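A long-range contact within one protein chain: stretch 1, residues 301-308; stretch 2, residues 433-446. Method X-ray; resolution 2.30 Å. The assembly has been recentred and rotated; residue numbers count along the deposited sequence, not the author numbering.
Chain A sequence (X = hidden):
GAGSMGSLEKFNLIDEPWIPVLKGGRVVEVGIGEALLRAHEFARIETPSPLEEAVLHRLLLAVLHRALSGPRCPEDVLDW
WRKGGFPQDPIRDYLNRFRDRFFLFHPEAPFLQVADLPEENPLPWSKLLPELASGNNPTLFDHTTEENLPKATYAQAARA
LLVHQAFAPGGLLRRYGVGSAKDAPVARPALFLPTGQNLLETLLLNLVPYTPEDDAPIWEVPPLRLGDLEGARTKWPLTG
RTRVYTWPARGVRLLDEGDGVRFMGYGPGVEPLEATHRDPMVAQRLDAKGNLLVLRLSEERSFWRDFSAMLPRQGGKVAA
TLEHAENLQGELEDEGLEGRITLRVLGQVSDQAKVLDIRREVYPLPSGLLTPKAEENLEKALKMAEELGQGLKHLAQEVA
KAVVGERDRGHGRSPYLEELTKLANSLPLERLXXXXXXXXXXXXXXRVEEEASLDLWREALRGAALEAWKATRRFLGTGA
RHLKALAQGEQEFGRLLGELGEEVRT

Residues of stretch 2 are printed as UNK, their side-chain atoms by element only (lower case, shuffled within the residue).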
# COMPACT_ATOMS: atom_id res chain seq x y z
N ARG A 301 2.21 14.16 6.58
CA ARG A 301 1.28 14.62 5.55
C ARG A 301 0.17 13.61 5.20
O ARG A 301 0.43 12.51 4.74
CB ARG A 301 2.07 15.01 4.30
CG ARG A 301 1.25 15.36 3.08
CD ARG A 301 2.16 15.44 1.87
NE ARG A 301 1.41 15.69 0.63
CZ ARG A 301 1.05 16.89 0.21
NH1 ARG A 301 1.36 17.96 0.92
NH2 ARG A 301 0.37 17.02 -0.93
N SER A 302 -1.08 14.02 5.40
CA SER A 302 -2.24 13.20 5.06
C SER A 302 -2.18 12.70 3.63
O SER A 302 -1.95 13.47 2.71
CB SER A 302 -3.54 14.00 5.26
OG SER A 302 -3.79 14.24 6.64
N PHE A 303 -2.43 11.41 3.44
CA PHE A 303 -2.29 10.81 2.13
C PHE A 303 -3.28 11.33 1.06
O PHE A 303 -2.92 11.50 -0.10
CB PHE A 303 -2.37 9.29 2.22
CG PHE A 303 -2.04 8.62 0.94
CD1 PHE A 303 -0.78 8.73 0.39
CD2 PHE A 303 -3.02 7.92 0.23
CE1 PHE A 303 -0.47 8.11 -0.85
CE2 PHE A 303 -2.73 7.31 -0.99
CZ PHE A 303 -1.46 7.40 -1.53
N TRP A 304 -4.52 11.57 1.46
CA TRP A 304 -5.55 12.00 0.52
C TRP A 304 -5.17 13.33 -0.13
O TRP A 304 -5.75 13.73 -1.15
CB TRP A 304 -6.94 12.07 1.18
CG TRP A 304 -6.97 12.86 2.46
CD1 TRP A 304 -6.82 12.38 3.72
CD2 TRP A 304 -7.15 14.28 2.60
NE1 TRP A 304 -6.90 13.39 4.64
CE2 TRP A 304 -7.11 14.58 3.98
CE3 TRP A 304 -7.37 15.32 1.69
CZ2 TRP A 304 -7.26 15.89 4.47
CZ3 TRP A 304 -7.53 16.62 2.19
CH2 TRP A 304 -7.46 16.89 3.57
N ARG A 305 -4.21 14.02 0.46
CA ARG A 305 -3.74 15.29 -0.09
C ARG A 305 -3.11 15.14 -1.46
O ARG A 305 -2.98 16.11 -2.19
CB ARG A 305 -2.74 15.94 0.85
CG ARG A 305 -3.39 16.58 2.03
CD ARG A 305 -2.67 17.87 2.29
NE ARG A 305 -1.95 17.80 3.53
CZ ARG A 305 -1.03 18.68 3.91
NH1 ARG A 305 -0.69 19.70 3.13
NH2 ARG A 305 -0.46 18.51 5.08
N ASP A 306 -2.70 13.92 -1.80
CA ASP A 306 -2.15 13.66 -3.12
C ASP A 306 -3.19 13.15 -4.12
O ASP A 306 -2.84 12.84 -5.26
CB ASP A 306 -0.99 12.65 -3.03
CG ASP A 306 0.20 13.20 -2.30
OD1 ASP A 306 0.63 14.32 -2.61
OD2 ASP A 306 0.71 12.53 -1.38
N PHE A 307 -4.46 13.04 -3.71
CA PHE A 307 -5.46 12.42 -4.58
C PHE A 307 -5.78 13.17 -5.90
O PHE A 307 -6.25 12.55 -6.85
CB PHE A 307 -6.78 12.10 -3.85
CG PHE A 307 -6.73 10.87 -2.97
CD1 PHE A 307 -5.59 10.08 -2.89
CD2 PHE A 307 -7.86 10.50 -2.23
CE1 PHE A 307 -5.58 8.96 -2.08
CE2 PHE A 307 -7.86 9.39 -1.43
CZ PHE A 307 -6.72 8.61 -1.36
N SER A 308 -5.58 14.49 -5.96
CA SER A 308 -5.82 15.21 -7.21
C SER A 308 -4.56 15.22 -8.08
O SER A 308 -4.65 15.23 -9.31
CB SER A 308 -6.28 16.64 -6.94
OG SER A 308 -5.25 17.37 -6.28
N UNK A 433 -6.01 21.46 12.37
CA UNK A 433 -6.66 21.71 11.09
C UNK A 433 -6.66 20.41 10.26
O UNK A 433 -7.70 19.90 9.89
c UNK A 433 -7.26 23.62 6.35
c UNK A 433 -5.93 22.84 10.37
c UNK A 433 -5.98 23.15 6.56
c UNK A 433 -6.40 23.10 8.96
c UNK A 433 -8.12 23.82 7.42
c UNK A 433 -7.68 23.57 8.71
o UNK A 433 -7.71 23.87 5.08
c UNK A 433 -5.55 22.90 7.87
N UNK A 434 -5.47 19.88 10.00
CA UNK A 434 -5.34 18.67 9.17
C UNK A 434 -5.99 17.44 9.80
O UNK A 434 -6.68 16.68 9.13
c UNK A 434 -4.97 19.53 4.42
c UNK A 434 -3.27 21.22 4.71
c UNK A 434 -4.78 19.06 5.72
c UNK A 434 -4.22 20.60 3.93
c UNK A 434 -3.87 18.42 8.83
c UNK A 434 -3.36 19.44 7.88
n UNK A 434 -2.22 21.15 7.00
c UNK A 434 -3.08 20.73 6.02
c UNK A 434 -3.82 19.67 6.54
c UNK A 434 -2.40 20.37 8.12
N UNK A 435 -5.80 17.26 11.10
CA UNK A 435 -6.47 16.16 11.79
C UNK A 435 -7.99 16.23 11.66
O UNK A 435 -8.66 15.21 11.45
c UNK A 435 -6.08 16.12 13.26
n UNK A 435 -6.00 13.90 14.45
c UNK A 435 -6.71 15.00 14.01
n UNK A 435 -8.04 13.57 15.02
c UNK A 435 -6.83 13.06 15.06
c UNK A 435 -8.00 14.78 14.37
N UNK A 436 -8.54 17.43 11.78
CA UNK A 436 -9.98 17.58 11.62
C UNK A 436 -10.41 17.21 10.22
O UNK A 436 -11.46 16.60 10.03
c UNK A 436 -10.41 19.00 11.94
N UNK A 437 -9.61 17.60 9.23
CA UNK A 437 -9.93 17.31 7.82
C UNK A 437 -9.78 15.82 7.47
O UNK A 437 -10.51 15.30 6.62
c UNK A 437 -9.34 19.67 6.97
c UNK A 437 -9.07 18.16 6.89
c UNK A 437 -10.82 19.95 6.80
c UNK A 437 -8.54 20.37 5.88
N UNK A 438 -8.85 15.13 8.13
CA UNK A 438 -8.77 13.67 8.00
C UNK A 438 -10.11 13.00 8.32
O UNK A 438 -10.51 12.07 7.63
o UNK A 438 -6.10 13.49 7.14
c UNK A 438 -6.29 13.37 8.37
c UNK A 438 -7.67 13.09 8.89
o UNK A 438 -5.36 13.48 9.21
N UNK A 439 -10.80 13.48 9.36
CA UNK A 439 -12.14 13.01 9.68
C UNK A 439 -13.20 13.49 8.71
O UNK A 439 -14.19 12.80 8.45
N UNK A 440 -13.02 14.69 8.15
CA UNK A 440 -14.04 15.23 7.26
C UNK A 440 -13.88 14.70 5.83
O UNK A 440 -14.86 14.63 5.08
c UNK A 440 -14.00 16.76 7.26
N UNK A 441 -12.66 14.36 5.44
CA UNK A 441 -12.44 13.98 4.04
C UNK A 441 -13.31 12.85 3.48
O UNK A 441 -13.83 12.99 2.38
c UNK A 441 -10.63 14.33 -0.01
c UNK A 441 -10.51 12.20 1.75
c UNK A 441 -10.33 11.99 0.39
c UNK A 441 -10.81 14.54 1.35
c UNK A 441 -10.73 13.49 2.24
c UNK A 441 -10.38 13.06 -0.48
c UNK A 441 -10.96 13.72 3.71
N UNK A 442 -13.45 11.74 4.22
CA UNK A 442 -14.27 10.61 3.73
C UNK A 442 -15.70 11.00 3.37
O UNK A 442 -16.22 10.47 2.39
c UNK A 442 -13.00 9.92 5.64
c UNK A 442 -14.29 9.64 4.90
c UNK A 442 -12.69 11.38 5.43
N UNK A 443 -16.31 11.89 4.16
CA UNK A 443 -17.69 12.32 3.93
C UNK A 443 -17.77 13.09 2.63
O UNK A 443 -18.60 12.82 1.78
c UNK A 443 -17.87 12.70 6.46
c UNK A 443 -18.66 13.50 7.50
n UNK A 443 -17.34 15.65 8.78
c UNK A 443 -18.13 15.90 7.75
c UNK A 443 -18.20 13.20 5.07
n UNK A 443 -18.77 14.91 7.13
n UNK A 443 -18.30 17.16 7.33
N UNK A 444 -16.87 14.06 2.47
CA UNK A 444 -16.78 14.78 1.20
C UNK A 444 -16.48 13.81 0.05
O UNK A 444 -17.15 13.83 -0.98
c UNK A 444 -15.70 15.85 1.27
c UNK A 444 -16.02 17.34 -0.72
c UNK A 444 -13.80 16.25 -1.96
c UNK A 444 -15.28 16.35 -0.07
c UNK A 444 -14.54 17.23 -2.61
c UNK A 444 -15.65 17.79 -1.98
c UNK A 444 -14.18 15.81 -0.71
N UNK A 445 -15.47 12.96 0.24
CA UNK A 445 -14.98 12.09 -0.84
C UNK A 445 -16.08 11.20 -1.38
O UNK A 445 -16.22 11.05 -2.60
c UNK A 445 -13.80 11.22 -0.37
c UNK A 445 -11.84 8.81 -2.57
c UNK A 445 -12.52 11.49 -2.53
c UNK A 445 -12.97 10.66 -1.51
c UNK A 445 -11.40 9.65 -3.58
c UNK A 445 -12.62 9.32 -1.54
c UNK A 445 -11.74 10.99 -3.56
N UNK A 446 -16.88 10.63 -0.49
CA UNK A 446 -18.00 9.81 -0.93
C UNK A 446 -18.98 10.59 -1.83
O UNK A 446 -19.72 9.98 -2.61
c UNK A 446 -18.72 9.21 0.27

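Position 433 carries one carbon and then a six-carbon ring bearing an oxygen. It makes no contact with stretch 1. This is Tyr433.

Position 434 has one carbon leading to fused five- and six-membered rings of eight carbons and one nitrogen. The guanidinium of Arg305 lies flat on these rings, with planes at 7°, and Trp304 meets their edge. Only tryptophan fits, so this is Trp434. Arg305 CZ sits 3.6 Å from the centroid of the six-membered ring of Trp434, a cation-pi contact over the face. At the ring edge, Trp304 CH2 is 3.7 Å from Trp434 CZ3.

Position 435 shows one carbon and a five-membered ring of three carbons and two nitrogens. It points away from stretch 1. This is His435. Position 436 has a single carbon, out of reach: Ala436.

Position 437 has four carbons, forked at the second. Its CB is 3.8 Å from Trp304 CZ2. This is Leu437.

Position 438 has two carbons, the second carrying two oxygens. One oxygen lies near both Ser302 OG and Trp304 NE1. That is a short carboxylate, Asp438. Its OD1 accepts two hydrogen bonds: a very short one from Ser302 OG at 2.5 Å, and one from Trp304 NE1 at 2.6 Å.

Position 439 has no side-chain atoms and is Gly439. A CB here would point away and meet nothing of stretch 1. Position 440 has one carbon and makes no contact: Ala440.

Position 441 has one carbon and a plain six-carbon ring. The ring forms an offset stack with the five-membered ring of Trp304, planes at 10°, and also touches Phe307. This is Phe441. Trp304 CB packs over its face, 3.5 Å from Phe441 CE2. Phe307 CD2 approaches the same CE2 of Phe441 at 3.9 Å.

Position 442 has three carbons closing a ring onto the backbone N. It makes no contact with stretch 1. This is Pro442. That nitrogen has no hydrogen to donate, and the helix kinks here.

Position 443 has three carbons, a nitrogen, and a carbon with two more nitrogens. It is exposed, poorly ordered and out of reach: Arg443. Position 444 has one carbon and a six-carbon ring, out of reach: Phe444.

Position 445 has the same make-up but points toward stretch 1, where its ring touches Phe307. This is Phe445. Its CZ is 3.9 Å from Phe307 CD2. Position 446 has one carbon, out of reach: Ala446.

The contact centres on Trp304. Asp438 binds its indole nitrogen at the ring edge, while Phe441 covers one face. Ser302 shares the same carboxylate oxygen. Trp434 meets Trp304 at its own ring edge and Arg305 over one face. Phe307 reaches Phe441 and Phe445. In all, 487 Å² is buried, both sides summed.

Stretch 2 (433-446) YWHALDGAFPRFFA
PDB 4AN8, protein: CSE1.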